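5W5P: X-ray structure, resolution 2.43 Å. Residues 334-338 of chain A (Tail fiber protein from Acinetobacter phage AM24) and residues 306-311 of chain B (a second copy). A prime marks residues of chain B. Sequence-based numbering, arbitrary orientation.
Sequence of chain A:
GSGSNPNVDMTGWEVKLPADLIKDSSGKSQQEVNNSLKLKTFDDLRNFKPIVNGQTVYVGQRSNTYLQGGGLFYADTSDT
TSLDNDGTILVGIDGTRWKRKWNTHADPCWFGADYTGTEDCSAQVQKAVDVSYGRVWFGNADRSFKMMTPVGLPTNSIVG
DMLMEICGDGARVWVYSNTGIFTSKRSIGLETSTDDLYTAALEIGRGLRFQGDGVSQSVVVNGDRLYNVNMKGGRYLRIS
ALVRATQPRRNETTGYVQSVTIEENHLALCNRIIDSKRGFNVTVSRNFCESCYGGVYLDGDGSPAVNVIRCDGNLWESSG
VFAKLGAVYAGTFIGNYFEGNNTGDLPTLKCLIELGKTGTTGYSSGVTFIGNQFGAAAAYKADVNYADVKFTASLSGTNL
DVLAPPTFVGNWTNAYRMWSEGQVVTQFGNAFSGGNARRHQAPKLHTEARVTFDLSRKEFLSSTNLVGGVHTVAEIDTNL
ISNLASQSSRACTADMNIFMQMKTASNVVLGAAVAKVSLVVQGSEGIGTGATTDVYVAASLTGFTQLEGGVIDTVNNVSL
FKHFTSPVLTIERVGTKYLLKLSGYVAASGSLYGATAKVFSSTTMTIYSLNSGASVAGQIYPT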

# COMPACT_ATOMS: atom_id res chain seq x y z
N ILE A 334 -3.44 4.91 3.85
CA ILE A 334 -2.01 4.70 4.04
C ILE A 334 -1.25 5.82 3.34
O ILE A 334 -1.31 5.96 2.11
CB ILE A 334 -1.56 3.33 3.52
CG1 ILE A 334 -2.48 2.23 4.04
CG2 ILE A 334 -0.08 3.09 3.86
CD1 ILE A 334 -2.01 0.82 3.72
N GLY A 335 -0.53 6.63 4.11
CA GLY A 335 0.46 7.52 3.55
C GLY A 335 -0.06 8.75 2.85
O GLY A 335 0.62 9.28 1.98
N ASN A 336 -1.25 9.22 3.21
CA ASN A 336 -1.75 10.44 2.60
C ASN A 336 -0.96 11.65 3.08
O ASN A 336 -0.31 11.63 4.13
CB ASN A 336 -3.23 10.62 2.90
CG ASN A 336 -4.10 9.66 2.12
OD1 ASN A 336 -4.08 9.65 0.89
ND2 ASN A 336 -4.85 8.82 2.84
N TYR A 337 -1.01 12.71 2.28
CA TYR A 337 -0.32 13.97 2.56
C TYR A 337 -1.38 15.06 2.65
O TYR A 337 -1.95 15.47 1.63
CB TYR A 337 0.71 14.26 1.46
CG TYR A 337 1.48 15.56 1.59
CD1 TYR A 337 0.90 16.78 1.25
CD2 TYR A 337 2.81 15.56 1.99
CE1 TYR A 337 1.61 17.96 1.34
CE2 TYR A 337 3.53 16.74 2.09
CZ TYR A 337 2.92 17.94 1.76
OH TYR A 337 3.63 19.12 1.85
N PHE A 338 -1.66 15.50 3.87
CA PHE A 338 -2.58 16.61 4.12
C PHE A 338 -1.79 17.82 4.58
O PHE A 338 -0.90 17.71 5.43
CB PHE A 338 -3.61 16.23 5.18
CG PHE A 338 -4.42 15.02 4.84
CD1 PHE A 338 -5.50 15.11 3.97
CD2 PHE A 338 -4.12 13.78 5.40
CE1 PHE A 338 -6.26 13.99 3.65
CE2 PHE A 338 -4.88 12.66 5.09
CZ PHE A 338 -5.94 12.77 4.22
N VAL B 306 12.00 15.39 5.18
CA VAL B 306 11.05 14.75 4.28
C VAL B 306 9.67 14.82 4.91
O VAL B 306 9.44 14.26 5.99
CB VAL B 306 11.43 13.29 3.99
CG1 VAL B 306 10.51 12.71 2.93
CG2 VAL B 306 12.89 13.19 3.56
N ASN B 307 8.74 15.50 4.24
CA ASN B 307 7.34 15.55 4.65
C ASN B 307 6.60 14.49 3.83
O ASN B 307 6.18 14.76 2.70
CB ASN B 307 6.75 16.94 4.43
CG ASN B 307 7.15 17.92 5.52
OD1 ASN B 307 8.19 18.59 5.43
ND2 ASN B 307 6.33 18.01 6.57
N VAL B 308 6.43 13.30 4.42
CA VAL B 308 5.81 12.13 3.80
C VAL B 308 6.68 11.58 2.67
O VAL B 308 6.96 12.26 1.68
CB VAL B 308 4.40 12.43 3.27
CG1 VAL B 308 3.75 11.16 2.73
CG2 VAL B 308 3.55 13.03 4.36
N ILE B 309 7.10 10.32 2.83
CA ILE B 309 7.69 9.55 1.75
C ILE B 309 7.11 8.14 1.82
O ILE B 309 6.90 7.61 2.92
CB ILE B 309 9.24 9.53 1.82
CG1 ILE B 309 9.83 8.72 0.66
CG2 ILE B 309 9.73 8.97 3.15
CD1 ILE B 309 11.32 8.86 0.51
N ARG B 310 6.83 7.56 0.67
CA ARG B 310 6.40 6.17 0.58
C ARG B 310 7.31 5.47 -0.41
O ARG B 310 7.55 5.98 -1.51
CB ARG B 310 4.94 6.04 0.13
CG ARG B 310 3.97 7.01 0.78
CD ARG B 310 3.95 8.35 0.04
NE ARG B 310 2.68 9.04 0.22
CZ ARG B 310 2.48 10.31 -0.09
NH1 ARG B 310 1.29 10.86 0.12
NH2 ARG B 310 3.46 11.03 -0.62
N CYS B 311 7.84 4.32 -0.01
CA CYS B 311 8.66 3.48 -0.88
C CYS B 311 8.15 2.05 -0.74
O CYS B 311 8.51 1.35 0.21
CB CYS B 311 10.14 3.59 -0.52
SG CYS B 311 10.82 5.28 -0.60

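A single backbone carbonyl, that of Gly335, takes two hydrogen bonds from one guanidinium of the neighbouring copy: Arg310′ NE lies 2.7 Å from Gly335 O, and Arg310′ NH1 lies 2.5 Å from the same Gly335 O. Both are weak in angle, 123° and 127° at the hydrogen, as expected when two N-H groups converge on one acceptor instead of each pointing straight at its own. The oxygen sits at the edge of the guanidinium, near its plane, where the N-H groups are directed. Short as they are, these bonds join a charged side chain to a neutral carbonyl and form no salt bridge.

Arg310′ reaches this position by a bend in its aliphatic part, chi1 m and chi2 p, followed by chi3 t. Arg310′ NH1 thus passes beyond the carbonyl to approach the next residues, 3.7 Å from Tyr337 CB. NH1 and NH2 are also hydrogen-bonded elsewhere in the structure, so the buried guanidinium does not depend on this carbonyl alone.

Gly335 suits its place on two counts. Its phi of 75° by itself favours glycine, and an ideal CB would point toward chain B and come to a tight 3.2 Å from Arg310′ CG. With no side chain there, the site next to the arginine's aliphatic part stays free; Gly335 CA and Arg310′ CA, paired in the register, are 6.8 Å apart.

Further along, Tyr337 points its CA-to-CB bond toward chain B and, with chi1 t, extends its ring past Val308′ to Asn307′. Tyr337 CD2 packs 3.5 Å from Val308′ CG2, an apolar contact oblique to the ring. Tyr337 CE2 lies 3.4 Å from Asn307′ O, which meets the ring at its edge, near its plane. Tyr337 has the largest area covered by the opposing stretch, 73 Å², against 55 Å² for Arg310′. Val308′ serves both ends of the contact: besides CG2 against the tyrosine, Val308′ CG1 stands 3.7 Å from Gly335 O, a branched, compact side chain filling the space between ring and carbonyl.

Alternation along the chain B strand directs the CA-to-CB bonds of Val308′ and Arg310′ toward chain A while Ile309′ points away and makes no contact. On chain A, Asn336 and Phe338 point away on either side of Tyr337 in the sequence; both amide atoms of the Asn336 side chain are hydrogen-bonded elsewhere in the structure. The chain B backbone turns a corner at Asn307′, whose CB lies 4.0 Å from Tyr337 CE2. In all, the two stretches bury 252 Å² between them.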